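Long-range contact in phosphoserine phosphatase (Thermococcus onnurineus, PDB 4AP9), which probably hydrolyses L-phosphoserine to L-serine, the last step of serine biosynthesis, as a magnesium-dependent member of the haloacid dehalogenase superfamily: residues M120-I125 / L136-K141. Sequence-based numbering, arbitrary orientation.
Sequences MANRAI and LRFRDK. With 1PS (3-pyridinium-1-ylpropane-1-sulfonate), chain F.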
loop_
_atom_site.group_PDB
_atom_site.type_symbol
_atom_site.label_atom_id
_atom_site.label_comp_id
_atom_site.label_asym_id
_atom_site.label_seq_id
_atom_site.Cartn_x
_atom_site.Cartn_y
_atom_site.Cartn_z
HETATM N N MSE A 120 -17.710 -21.574 4.856
HETATM C CA MSE A 120 -17.038 -21.721 3.566
HETATM C C MSE A 120 -16.246 -23.017 3.461
HETATM O O MSE A 120 -15.401 -23.305 4.306
HETATM C CB MSE A 120 -16.062 -20.572 3.314
HETATM C CG MSE A 120 -15.105 -20.829 2.142
HETATM SE SE MSE A 120 -15.994 -20.689 0.409
HETATM C CE MSE A 120 -17.048 -19.161 0.880
ATOM N N ALA A 121 -16.500 -23.772 2.398
ATOM C CA ALA A 121 -15.661 -24.919 2.064
ATOM C C ALA A 121 -15.659 -25.113 0.554
ATOM O O ALA A 121 -16.296 -24.360 -0.186
ATOM C CB ALA A 121 -16.161 -26.189 2.762
ATOM N N ASN A 122 -14.942 -26.127 0.095
ATOM C CA ASN A 122 -14.915 -26.428 -1.330
ATOM C C ASN A 122 -16.196 -27.158 -1.725
ATOM O O ASN A 122 -17.027 -27.433 -0.873
ATOM C CB ASN A 122 -13.644 -27.201 -1.667
ATOM C CG ASN A 122 -12.412 -26.307 -1.625
ATOM O OD1 ASN A 122 -12.481 -25.146 -2.025
ATOM N ND2 ASN A 122 -11.298 -26.825 -1.119
ATOM N N ARG A 123 -16.402 -27.409 -3.012
ATOM C CA ARG A 123 -17.639 -28.074 -3.428
ATOM C C ARG A 123 -17.317 -29.192 -4.395
ATOM O O ARG A 123 -16.203 -29.263 -4.927
ATOM C CB ARG A 123 -18.646 -27.078 -4.042
ATOM C CG ARG A 123 -19.355 -26.213 -2.986
ATOM C CD ARG A 123 -20.351 -25.184 -3.588
ATOM N NE ARG A 123 -20.959 -24.413 -2.506
ATOM C CZ ARG A 123 -21.452 -23.178 -2.607
ATOM N NH1 ARG A 123 -21.430 -22.528 -3.763
ATOM N NH2 ARG A 123 -21.968 -22.588 -1.534
ATOM N N ALA A 124 -18.291 -30.074 -4.617
ATOM C CA ALA A 124 -18.089 -31.215 -5.501
ATOM C C ALA A 124 -18.781 -31.038 -6.850
ATOM O O ALA A 124 -19.783 -30.331 -6.963
ATOM C CB ALA A 124 -18.588 -32.476 -4.818
ATOM N N ILE A 125 -18.233 -31.685 -7.871
ATOM C CA ILE A 125 -18.813 -31.646 -9.202
ATOM C C ILE A 125 -19.408 -33.014 -9.504
ATOM O O ILE A 125 -18.708 -34.019 -9.501
ATOM C CB ILE A 125 -17.752 -31.284 -10.253
ATOM C CG1 ILE A 125 -17.143 -29.916 -9.936
ATOM C CG2 ILE A 125 -18.354 -31.280 -11.673
ATOM C CD1 ILE A 125 -15.863 -29.642 -10.672
ATOM N N LEU A 136 -12.570 -25.678 -6.436
ATOM C CA LEU A 136 -11.698 -25.034 -5.458
ATOM C C LEU A 136 -12.157 -23.600 -5.275
ATOM O O LEU A 136 -12.058 -22.788 -6.192
ATOM C CB LEU A 136 -10.234 -25.042 -5.927
ATOM C CG LEU A 136 -9.519 -26.382 -6.090
ATOM C CD1 LEU A 136 -8.079 -26.153 -6.540
ATOM C CD2 LEU A 136 -9.538 -27.181 -4.792
ATOM N N ARG A 137 -12.681 -23.293 -4.098
ATOM C CA ARG A 137 -13.397 -22.032 -3.922
ATOM C C ARG A 137 -12.562 -20.972 -3.217
ATOM O O ARG A 137 -12.980 -19.815 -3.080
ATOM C CB ARG A 137 -14.708 -22.308 -3.200
ATOM C CG ARG A 137 -15.547 -23.339 -3.959
ATOM C CD ARG A 137 -16.930 -23.523 -3.375
ATOM N NE ARG A 137 -17.704 -22.287 -3.432
ATOM C CZ ARG A 137 -18.305 -21.744 -2.380
ATOM N NH1 ARG A 137 -18.227 -22.332 -1.197
ATOM N NH2 ARG A 137 -18.991 -20.619 -2.510
ATOM N N PHE A 138 -11.374 -21.379 -2.783
ATOM C CA PHE A 138 -10.366 -20.473 -2.251
ATOM C C PHE A 138 -8.990 -21.119 -2.464
ATOM O O PHE A 138 -8.896 -22.344 -2.571
ATOM C CB PHE A 138 -10.627 -20.145 -0.774
ATOM C CG PHE A 138 -10.757 -21.357 0.110
ATOM C CD1 PHE A 138 -11.971 -21.995 0.256
ATOM C CD2 PHE A 138 -9.655 -21.854 0.786
ATOM C CE1 PHE A 138 -12.087 -23.110 1.064
ATOM C CE2 PHE A 138 -9.761 -22.966 1.601
ATOM C CZ PHE A 138 -10.975 -23.599 1.739
ATOM N N ARG A 139 -7.941 -20.310 -2.565
ATOM C CA ARG A 139 -6.618 -20.829 -2.913
ATOM C C ARG A 139 -6.102 -21.724 -1.799
ATOM O O ARG A 139 -5.627 -22.835 -2.040
ATOM C CB ARG A 139 -5.640 -19.677 -3.120
ATOM C CG ARG A 139 -4.242 -20.097 -3.547
ATOM C CD ARG A 139 -3.350 -18.859 -3.600
ATOM N NE ARG A 139 -2.044 -19.138 -4.175
ATOM C CZ ARG A 139 -0.904 -18.654 -3.693
ATOM N NH1 ARG A 139 -0.916 -17.874 -2.615
ATOM N NH2 ARG A 139 0.244 -18.965 -4.282
ATOM N N ASP A 140 -6.191 -21.201 -0.581
ATOM C CA ASP A 140 -5.815 -21.904 0.649
ATOM C C ASP A 140 -6.409 -21.116 1.820
ATOM O O ASP A 140 -6.949 -20.023 1.623
ATOM C CB ASP A 140 -4.290 -22.028 0.795
ATOM C CG ASP A 140 -3.571 -20.675 0.762
ATOM O OD1 ASP A 140 -3.788 -19.843 1.666
ATOM O OD2 ASP A 140 -2.756 -20.449 -0.154
ATOM N N LYS A 141 -6.319 -21.655 3.034
ATOM C CA LYS A 141 -6.994 -21.026 4.169
ATOM C C LYS A 141 -6.438 -19.660 4.547
ATOM O O LYS A 141 -7.191 -18.775 4.962
ATOM C CB LYS A 141 -7.036 -21.966 5.376
ATOM C CG LYS A 141 -7.938 -23.170 5.132
ATOM C CD LYS A 141 -7.590 -24.346 6.028
ATOM C CE LYS A 141 -8.435 -25.567 5.655
ATOM N NZ LYS A 141 -8.089 -26.790 6.456
HETATM N N1 1PS F . -1.783 -27.833 4.376
HETATM C C1 1PS F . -0.601 -28.091 3.802
HETATM C C2 1PS F . 0.304 -28.952 4.408
HETATM C C3 1PS F . -2.125 -28.392 5.547
HETATM C C4 1PS F . -1.260 -29.251 6.213
HETATM C C5 1PS F . -0.019 -29.547 5.636
HETATM C C6 1PS F . -2.702 -26.961 3.689
HETATM C C7 1PS F . -3.884 -26.650 4.548
HETATM C C8 1PS F . -5.177 -26.819 3.794
HETATM S S1 1PS F . -5.462 -25.379 2.804
HETATM O O1 1PS F . -6.916 -25.244 2.608
HETATM O O2 1PS F . -4.870 -25.552 1.489
HETATM O O3 1PS F . -4.832 -24.267 3.454
#
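In this haloacid dehalogenase fold the chain leaves the antiparallel hairpin of strands 118-127 and 130-135 and, before helix 141-145, leans back on the first strand through Arg137. The Arg137 guanidinium is sandwiched: Arg123 stacks flat over one face, centres 3.5 Å apart and planes 10° from parallel, while the selenium of selenomethionine Met120 sits over the opposite face, SE 3.2 Å from Arg137 NH1. Glu106 forms salt bridges with both arginines, which probably offsets the repulsion between the stacked like charges. A bend at chi3 (62°) turns NE of Arg137 out of the line of its chain, and NH1 donates to Ala121 O (3.0 Å), close to the guanidinium plane. An alanine in place of Arg137 would probably leave Ala121 O without this donor and one face of the Arg123 guanidinium without its stacking partner. One residue on from Ala121, Asn122 OD1 accepts from the backbone N of Arg137 in a nearly straight bond of 2.8 Å, while its ND2 is held by Gly103 O. Phe138 CD1 packs on Met120 CG at 3.8 Å, the two side chains running in opposite directions. The same loop reaches the ligand pocket, where Lys141 N donates to sulfonate O3 of 3-pyridinium-1-ylpropane-1-sulfonate at 3.0 Å.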